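Local coordinates for flagellar hook protein FlgE (Caulobacter crescentus CB15, PDB 5AY6) that forms, as the hook protein of the bacterial flagellum, the short segment thought to act as a universal joint, here represented by a 32 kDa fragment, at residues D166-I171 with T182-M187; S151-A156 with Y197-A202. One frame throughout, in Å; residues are numbered along the deposited sequence.

Interaction 1 of 2, residues D166-I171 with T182-M187; sequences DFEVQI and TVTLSM
Strands 167-171 and 182-187 run antiparallel, their axes 4.6 Å apart at closest approach and their directions 159° apart, with hydrogen-bonded pairs at F167-M187, V169-L185 and I171-V183. The straightest rung is L185 N to V169 O, 175° at the hydrogen, whereas I171 N meets V183 O at a short 2.6 Å, nearly along the C=O axis. At the start of the first strand M187 O takes two amides, D166 N and F167 N, both in its carbonyl plane. D166 and F167 thus face one residue, a classic beta bulge, and D166 OD2 turns to the backbone N of K189. The two strands form a beta hairpin at one border of a five-stranded antiparallel sheet, in the part of the hook protein matching the FlaE D2 family.

V169, I171, V183, L185 and M187 line one face. V169 and L185 stand across from each other, CB to CB 4.3 Å, and the bend at chi3 of M187 (-62°) brings its CE within 4.4 Å of V169 CG2. V9 and V302 pack against V169 as well. On the opposite face E168, with CG beside its backbone N and the chain extended beyond it, crosses T184 obliquely and ends at S186. S186 OG donates to E168 OE2 over 2.7 Å, meeting it from above the carboxylate plane, and the same carboxylate oxygen forms a salt bridge with R201. Farther along, Q170 lies beside T184, pointing the same way, its CG 4.2 Å from T184 OG1.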
ATOM      1  N   ASP A 166       4.850   3.517   9.281  1.00 11.21           N
ATOM      2  CA  ASP A 166       5.518   2.713  10.310  1.00  8.88           C
ATOM      3  C   ASP A 166       6.974   3.126  10.447  1.00 19.16           C
ATOM      4  O   ASP A 166       7.568   3.012  11.520  1.00 16.19           O
ATOM      5  CB  ASP A 166       5.448   1.223   9.982  1.00 10.34           C
ATOM      6  CG  ASP A 166       4.074   0.646  10.192  1.00  8.64           C
ATOM      7  OD1 ASP A 166       3.354   1.140  11.088  1.00  9.19           O
ATOM      8  OD2 ASP A 166       3.713  -0.299   9.460  1.00 12.55           O
ATOM      9  N   PHE A 167       7.557   3.583   9.346  1.00  9.60           N
ATOM     10  CA  PHE A 167       8.940   4.027   9.372  1.00 12.98           C
ATOM     11  C   PHE A 167       9.242   4.938   8.198  1.00 12.48           C
ATOM     12  O   PHE A 167       8.642   4.815   7.131  1.00 16.26           O
ATOM     13  CB  PHE A 167       9.895   2.832   9.368  1.00 16.61           C
ATOM     14  CG  PHE A 167      11.294   3.178   9.803  1.00 23.52           C
ATOM     15  CD1 PHE A 167      11.531   3.696  11.070  1.00 18.58           C
ATOM     16  CD2 PHE A 167      12.367   2.988   8.950  1.00 21.80           C
ATOM     17  CE1 PHE A 167      12.816   4.017  11.476  1.00 24.38           C
ATOM     18  CE2 PHE A 167      13.657   3.304   9.353  1.00 14.84           C
ATOM     19  CZ  PHE A 167      13.880   3.821  10.614  1.00 14.24           C
ATOM     20  N   GLU A 168      10.178   5.855   8.408  1.00 15.50           N
ATOM     21  CA  GLU A 168      10.577   6.788   7.370  1.00 14.16           C
ATOM     22  C   GLU A 168      12.091   6.940   7.304  1.00 16.70           C
ATOM     23  O   GLU A 168      12.787   6.885   8.323  1.00 12.49           O
ATOM     24  CB  GLU A 168       9.935   8.159   7.597  1.00 13.11           C
ATOM     25  CG  GLU A 168       8.427   8.178   7.490  1.00 13.06           C
ATOM     26  CD  GLU A 168       7.872   9.592   7.460  1.00 16.76           C
ATOM     27  OE1 GLU A 168       8.300  10.423   8.289  1.00 17.41           O
ATOM     28  OE2 GLU A 168       7.016   9.872   6.596  1.00 18.76           O
ATOM     29  N   VAL A 169      12.590   7.126   6.089  1.00  8.69           N
ATOM     30  CA  VAL A 169      13.982   7.488   5.869  1.00 12.27           C
ATOM     31  C   VAL A 169      14.034   8.839   5.168  1.00 16.59           C
ATOM     32  O   VAL A 169      13.537   8.973   4.057  1.00 13.61           O
ATOM     33  CB  VAL A 169      14.715   6.442   5.016  1.00 12.45           C
ATOM     34  CG1 VAL A 169      16.157   6.872   4.777  1.00 19.96           C
ATOM     35  CG2 VAL A 169      14.661   5.085   5.694  1.00 18.17           C
ATOM     36  N   GLN A 170      14.604   9.846   5.818  1.00 13.79           N
ATOM     37  CA  GLN A 170      14.711  11.154   5.194  1.00 14.84           C
ATOM     38  C   GLN A 170      15.950  11.238   4.315  1.00 22.59           C
ATOM     39  O   GLN A 170      17.040  10.820   4.708  1.00 24.62           O
ATOM     40  CB  GLN A 170      14.731  12.274   6.240  1.00 19.70           C
ATOM     41  CG  GLN A 170      13.414  12.455   6.978  1.00 24.15           C
ATOM     42  CD  GLN A 170      13.265  13.841   7.582  1.00 44.18           C
ATOM     43  OE1 GLN A 170      14.249  14.551   7.791  1.00 48.11           O
ATOM     44  NE2 GLN A 170      12.026  14.238   7.847  1.00 44.40           N
ATOM     45  N   ILE A 171      15.766  11.774   3.115  1.00 13.72           N
ATOM     46  CA  ILE A 171      16.843  11.879   2.142  1.00 16.07           C
ATOM     47  C   ILE A 171      17.020  13.327   1.699  1.00 20.93           C
ATOM     48  O   ILE A 171      16.294  13.813   0.830  1.00 18.68           O
ATOM     49  CB  ILE A 171      16.569  11.002   0.914  1.00 12.30           C
ATOM     50  CG1 ILE A 171      16.254   9.569   1.334  1.00 22.17           C
ATOM     51  CG2 ILE A 171      17.763  11.025  -0.020  1.00 24.64           C
ATOM     52  CD1 ILE A 171      15.787   8.686   0.195  1.00 16.61           C
ATOM     53  N   THR A 182      14.066  18.118   0.968  1.00 14.81           N
ATOM     54  CA  THR A 182      13.972  16.853   1.678  1.00 17.66           C
ATOM     55  C   THR A 182      13.030  15.904   0.952  1.00 25.17           C
ATOM     56  O   THR A 182      11.854  16.206   0.749  1.00 18.47           O
ATOM     57  CB  THR A 182      13.500  17.043   3.128  1.00 30.91           C
ATOM     58  OG1 THR A 182      14.460  17.836   3.837  1.00 28.51           O
ATOM     59  CG2 THR A 182      13.364  15.693   3.816  1.00 21.98           C
ATOM     60  N   VAL A 183      13.572  14.765   0.541  1.00 17.99           N
ATOM     61  CA  VAL A 183      12.776  13.687  -0.019  1.00 17.67           C
ATOM     62  C   VAL A 183      12.678  12.616   1.053  1.00 13.87           C
ATOM     63  O   VAL A 183      13.646  12.355   1.760  1.00 14.27           O
ATOM     64  CB  VAL A 183      13.400  13.138  -1.324  1.00 17.60           C
ATOM     65  CG1 VAL A 183      12.757  11.822  -1.742  1.00 13.12           C
ATOM     66  CG2 VAL A 183      13.265  14.172  -2.431  1.00 11.96           C
ATOM     67  N   THR A 184      11.497  12.032   1.213  1.00 14.32           N
ATOM     68  CA  THR A 184      11.304  11.048   2.261  1.00 12.15           C
ATOM     69  C   THR A 184      10.833   9.726   1.681  1.00 12.62           C
ATOM     70  O   THR A 184      10.002   9.690   0.776  1.00 13.63           O
ATOM     71  CB  THR A 184      10.290  11.542   3.318  1.00 12.01           C
ATOM     72  OG1 THR A 184      10.715  12.811   3.824  1.00 14.15           O
ATOM     73  CG2 THR A 184      10.189  10.564   4.479  1.00 12.85           C
ATOM     74  N   LEU A 185      11.395   8.638   2.191  1.00 11.29           N
ATOM     75  CA  LEU A 185      10.899   7.308   1.888  1.00  9.91           C
ATOM     76  C   LEU A 185      10.015   6.856   3.046  1.00 12.76           C
ATOM     77  O   LEU A 185      10.510   6.600   4.145  1.00 11.68           O
ATOM     78  CB  LEU A 185      12.057   6.332   1.669  1.00  9.88           C
ATOM     79  CG  LEU A 185      11.698   4.852   1.492  1.00 11.64           C
ATOM     80  CD1 LEU A 185      10.776   4.646   0.303  1.00  9.96           C
ATOM     81  CD2 LEU A 185      12.970   4.011   1.345  1.00 12.12           C
ATOM     82  N   SER A 186       8.711   6.780   2.797  1.00  7.81           N
ATOM     83  CA  SER A 186       7.738   6.446   3.831  1.00 13.28           C
ATOM     84  C   SER A 186       7.209   5.041   3.605  1.00 13.65           C
ATOM     85  O   SER A 186       6.851   4.679   2.482  1.00 12.09           O
ATOM     86  CB  SER A 186       6.584   7.456   3.834  1.00  9.60           C
ATOM     87  OG  SER A 186       7.064   8.758   4.113  1.00 10.85           O
ATOM     88  N   MET A 187       7.162   4.246   4.665  1.00  9.76           N
ATOM     89  CA  MET A 187       6.822   2.843   4.512  1.00 15.70           C
ATOM     90  C   MET A 187       5.868   2.320   5.580  1.00 11.11           C
ATOM     91  O   MET A 187       5.880   2.761   6.732  1.00 10.02           O
ATOM     92  CB  MET A 187       8.098   1.999   4.498  1.00 22.98           C
ATOM     93  CG  MET A 187       8.847   2.050   3.171  1.00 14.60           C
ATOM     94  SD  MET A 187      10.520   1.426   3.313  1.00 25.44           S
ATOM     95  CE  MET A 187      11.208   2.594   4.484  1.00 17.81           C
TER

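Interaction 2 of 2, residues S151-A156 with Y197-A202; sequences SMSDYA and YAELRA
One face of the R201 guanidinium is covered by the methyl of A156, whose CB stands 3.2 Å above the plane, displaced to the NH1 side; the M152 carbonyl approaches obliquely. Its polar end is engaged by the neighbouring strands, NH2 in a salt bridge with E168 OE2 and NE donating to S186 OG. The other flat group, the E199 carboxylate, is gripped at both oxygens by the first turn of helix 152-157. This is helix-on-sheet packing: the axes of helix 152-156 and strand 197-202, a central strand of the antiparallel sheet, come within 9.5 Å, their directions 35° apart. E199 rises with its chain extended beyond CG, so that the carboxylate arrives at the helix N terminus. OE2 receives M152 N through its syn lone pair, at 2.9 Å and a nearly straight 167°. OE1 takes two donors from one residue: S153 N comes from above the carboxylate plane, and S153 OG lies nearly along the C-O axis. Y145 OH and Q214 NE2 add further bonds to OE2 and OE1, respectively, leaving the buried acid well satisfied; the amides of the helix start would also be expected to favour its ionised form.

S151 and D154 complete the N terminus as a capping box, in which D154 N donates to S151 OG and S151 N returns the bond to D154 OD2 over 2.9 Å. Beside it, M152 crosses E199 obliquely and bends at chi3, carrying CE to 3.4 Å from Y197 O and 3.6 Å from E199 OE2. R201 leaves the strand with CG wedged between the backbone N and the carbonyl carbon (chi1 60°), then extends to NE alongside S153, whose OG lies 3.5 Å from R201 CD.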
ATOM      1  N   SER A 151      -3.132   8.220   1.681  1.00 13.10           N
ATOM      2  CA  SER A 151      -1.752   7.746   1.679  1.00 11.40           C
ATOM      3  C   SER A 151      -0.900   8.361   2.776  1.00 10.61           C
ATOM      4  O   SER A 151      -1.382   9.157   3.582  1.00 11.65           O
ATOM      5  CB  SER A 151      -1.111   8.030   0.322  1.00 10.37           C
ATOM      6  OG  SER A 151      -0.981   9.425   0.118  1.00 10.37           O
ATOM      7  N   MET A 152       0.372   7.975   2.811  1.00  9.40           N
ATOM      8  CA  MET A 152       1.302   8.553   3.768  1.00 11.42           C
ATOM      9  C   MET A 152       1.667   9.982   3.352  1.00 10.02           C
ATOM     10  O   MET A 152       1.984  10.819   4.195  1.00 10.97           O
ATOM     11  CB  MET A 152       2.550   7.676   3.897  1.00 16.27           C
ATOM     12  CG  MET A 152       2.250   6.271   4.405  1.00 11.80           C
ATOM     13  SD  MET A 152       3.712   5.220   4.532  1.00 12.27           S
ATOM     14  CE  MET A 152       3.592   4.313   2.990  1.00 12.37           C
ATOM     15  N   SER A 153       1.601  10.270   2.057  1.00  7.40           N
ATOM     16  CA  SER A 153       1.825  11.632   1.591  1.00  6.96           C
ATOM     17  C   SER A 153       0.653  12.525   1.996  1.00 11.97           C
ATOM     18  O   SER A 153       0.838  13.702   2.311  1.00 10.93           O
ATOM     19  CB  SER A 153       2.038  11.665   0.076  1.00  9.89           C
ATOM     20  OG  SER A 153       3.233  10.979  -0.277  1.00  7.23           O
ATOM     21  N   ASP A 154      -0.556  11.966   2.000  1.00 10.35           N
ATOM     22  CA  ASP A 154      -1.727  12.713   2.474  1.00  9.14           C
ATOM     23  C   ASP A 154      -1.544  13.068   3.943  1.00  9.65           C
ATOM     24  O   ASP A 154      -1.891  14.164   4.384  1.00 13.78           O
ATOM     25  CB  ASP A 154      -3.014  11.903   2.291  1.00  8.95           C
ATOM     26  CG  ASP A 154      -3.415  11.756   0.838  1.00 16.24           C
ATOM     27  OD1 ASP A 154      -3.179  12.697   0.050  1.00 14.38           O
ATOM     28  OD2 ASP A 154      -3.975  10.693   0.486  1.00 13.71           O
ATOM     29  N   TYR A 155      -0.985  12.125   4.691  1.00 13.18           N
ATOM     30  CA  TYR A 155      -0.756  12.300   6.120  1.00 13.58           C
ATOM     31  C   TYR A 155       0.278  13.390   6.395  1.00 17.05           C
ATOM     32  O   TYR A 155       0.107  14.204   7.304  1.00 13.92           O
ATOM     33  CB  TYR A 155      -0.317  10.974   6.741  1.00 13.78           C
ATOM     34  CG  TYR A 155       0.156  11.091   8.167  1.00 16.27           C
ATOM     35  CD1 TYR A 155      -0.754  11.168   9.216  1.00 17.13           C
ATOM     36  CD2 TYR A 155       1.513  11.120   8.472  1.00 18.93           C
ATOM     37  CE1 TYR A 155      -0.326  11.278  10.522  1.00 15.90           C
ATOM     38  CE2 TYR A 155       1.948  11.228   9.776  1.00 14.89           C
ATOM     39  CZ  TYR A 155       1.021  11.308  10.796  1.00 19.14           C
ATOM     40  OH  TYR A 155       1.443  11.416  12.100  1.00 23.46           O
ATOM     41  N   ALA A 156       1.347  13.406   5.604  1.00 13.24           N
ATOM     42  CA  ALA A 156       2.383  14.418   5.748  1.00 14.39           C
ATOM     43  C   ALA A 156       1.817  15.817   5.522  1.00 15.07           C
ATOM     44  O   ALA A 156       2.231  16.781   6.165  1.00 17.23           O
ATOM     45  CB  ALA A 156       3.533  14.146   4.779  1.00 12.40           C
ATOM     46  N   TYR A 197       4.484  -1.483   2.050  1.00  8.18           N
ATOM     47  CA  TYR A 197       3.971  -0.476   1.119  1.00  9.72           C
ATOM     48  C   TYR A 197       4.820   0.780   1.255  1.00 12.12           C
ATOM     49  O   TYR A 197       5.036   1.270   2.366  1.00  9.99           O
ATOM     50  CB  TYR A 197       2.496  -0.157   1.392  1.00  9.34           C
ATOM     51  CG  TYR A 197       1.550  -1.318   1.185  1.00 12.23           C
ATOM     52  CD1 TYR A 197       1.916  -2.407   0.403  1.00 15.13           C
ATOM     53  CD2 TYR A 197       0.288  -1.324   1.767  1.00  8.57           C
ATOM     54  CE1 TYR A 197       1.052  -3.468   0.207  1.00 10.76           C
ATOM     55  CE2 TYR A 197      -0.580  -2.384   1.580  1.00 12.42           C
ATOM     56  CZ  TYR A 197      -0.195  -3.451   0.797  1.00 11.67           C
ATOM     57  OH  TYR A 197      -1.057  -4.506   0.597  1.00 14.19           O
ATOM     58  N   ALA A 198       5.314   1.296   0.133  1.00 13.03           N
ATOM     59  CA  ALA A 198       6.260   2.405   0.173  1.00  8.54           C
ATOM     60  C   ALA A 198       5.828   3.591  -0.676  1.00  7.92           C
ATOM     61  O   ALA A 198       5.156   3.431  -1.694  1.00  9.24           O
ATOM     62  CB  ALA A 198       7.634   1.928  -0.272  1.00 15.32           C
ATOM     63  N   GLU A 199       6.208   4.784  -0.234  1.00  7.56           N
ATOM     64  CA  GLU A 199       6.048   5.989  -1.035  1.00  8.32           C
ATOM     65  C   GLU A 199       7.324   6.810  -0.989  1.00 14.31           C
ATOM     66  O   GLU A 199       7.983   6.900   0.049  1.00 13.52           O
ATOM     67  CB  GLU A 199       4.868   6.840  -0.543  1.00 10.34           C
ATOM     68  CG  GLU A 199       3.534   6.118  -0.561  1.00  8.02           C
ATOM     69  CD  GLU A 199       2.419   6.899   0.116  1.00  7.79           C
ATOM     70  OE1 GLU A 199       2.405   8.150   0.035  1.00 11.57           O
ATOM     71  OE2 GLU A 199       1.551   6.251   0.730  1.00 14.16           O
ATOM     72  N   LEU A 200       7.679   7.389  -2.127  1.00 10.50           N
ATOM     73  CA  LEU A 200       8.683   8.435  -2.163  1.00  8.65           C
ATOM     74  C   LEU A 200       7.939   9.759  -2.260  1.00 10.43           C
ATOM     75  O   LEU A 200       6.955   9.862  -2.986  1.00  8.17           O
ATOM     76  CB  LEU A 200       9.640   8.243  -3.337  1.00  8.73           C
ATOM     77  CG  LEU A 200      10.710   7.166  -3.127  1.00 13.23           C
ATOM     78  CD1 LEU A 200      11.405   6.853  -4.442  1.00 13.67           C
ATOM     79  CD2 LEU A 200      11.713   7.618  -2.080  1.00 10.95           C
ATOM     80  N   ARG A 201       8.386  10.762  -1.515  1.00 10.78           N
ATOM     81  CA  ARG A 201       7.670  12.026  -1.475  1.00  9.19           C
ATOM     82  C   ARG A 201       8.594  13.194  -1.173  1.00 10.99           C
ATOM     83  O   ARG A 201       9.526  13.076  -0.379  1.00 11.91           O
ATOM     84  CB  ARG A 201       6.546  11.971  -0.428  1.00  8.33           C
ATOM     85  CG  ARG A 201       7.037  11.708   0.996  1.00 10.99           C
ATOM     86  CD  ARG A 201       5.885  11.489   1.980  1.00 10.81           C
ATOM     87  NE  ARG A 201       6.363  11.401   3.360  1.00  9.12           N
ATOM     88  CZ  ARG A 201       6.649  12.458   4.114  1.00 14.41           C
ATOM     89  NH1 ARG A 201       6.511  13.679   3.616  1.00 13.23           N
ATOM     90  NH2 ARG A 201       7.078  12.300   5.363  1.00 12.80           N
ATOM     91  N   ALA A 202       8.329  14.318  -1.827  1.00 11.11           N
ATOM     92  CA  ALA A 202       8.968  15.580  -1.494  1.00 12.46           C
ATOM     93  C   ALA A 202       8.134  16.261  -0.423  1.00 11.40           C
ATOM     94  O   ALA A 202       7.046  15.794  -0.095  1.00 11.91           O
ATOM     95  CB  ALA A 202       9.094  16.466  -2.725  1.00 13.33           C
TER

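Overall arrangement
Strand 180-189, part of interaction 1, pairs on one side with 167-174 and on the other with strand 195-202, which carries interaction 2; the centres of the two interactions are about 8 Å apart. Interaction 1 is main-chain pairing at the border of the sheet, partly buried, with apolar side chains on one face and polar ones on the other. Interaction 2 is a buried contact that joins the polar face to the helix through one carboxylate held by the amides of the helix start and a serine hydroxyl, with the guanidinium packed under a methyl. R201 is shared between them, and its backbone O probably accepts from T184 N. M152 also reaches across, its CE and SD packing against the backbone at S186 O and M187 N.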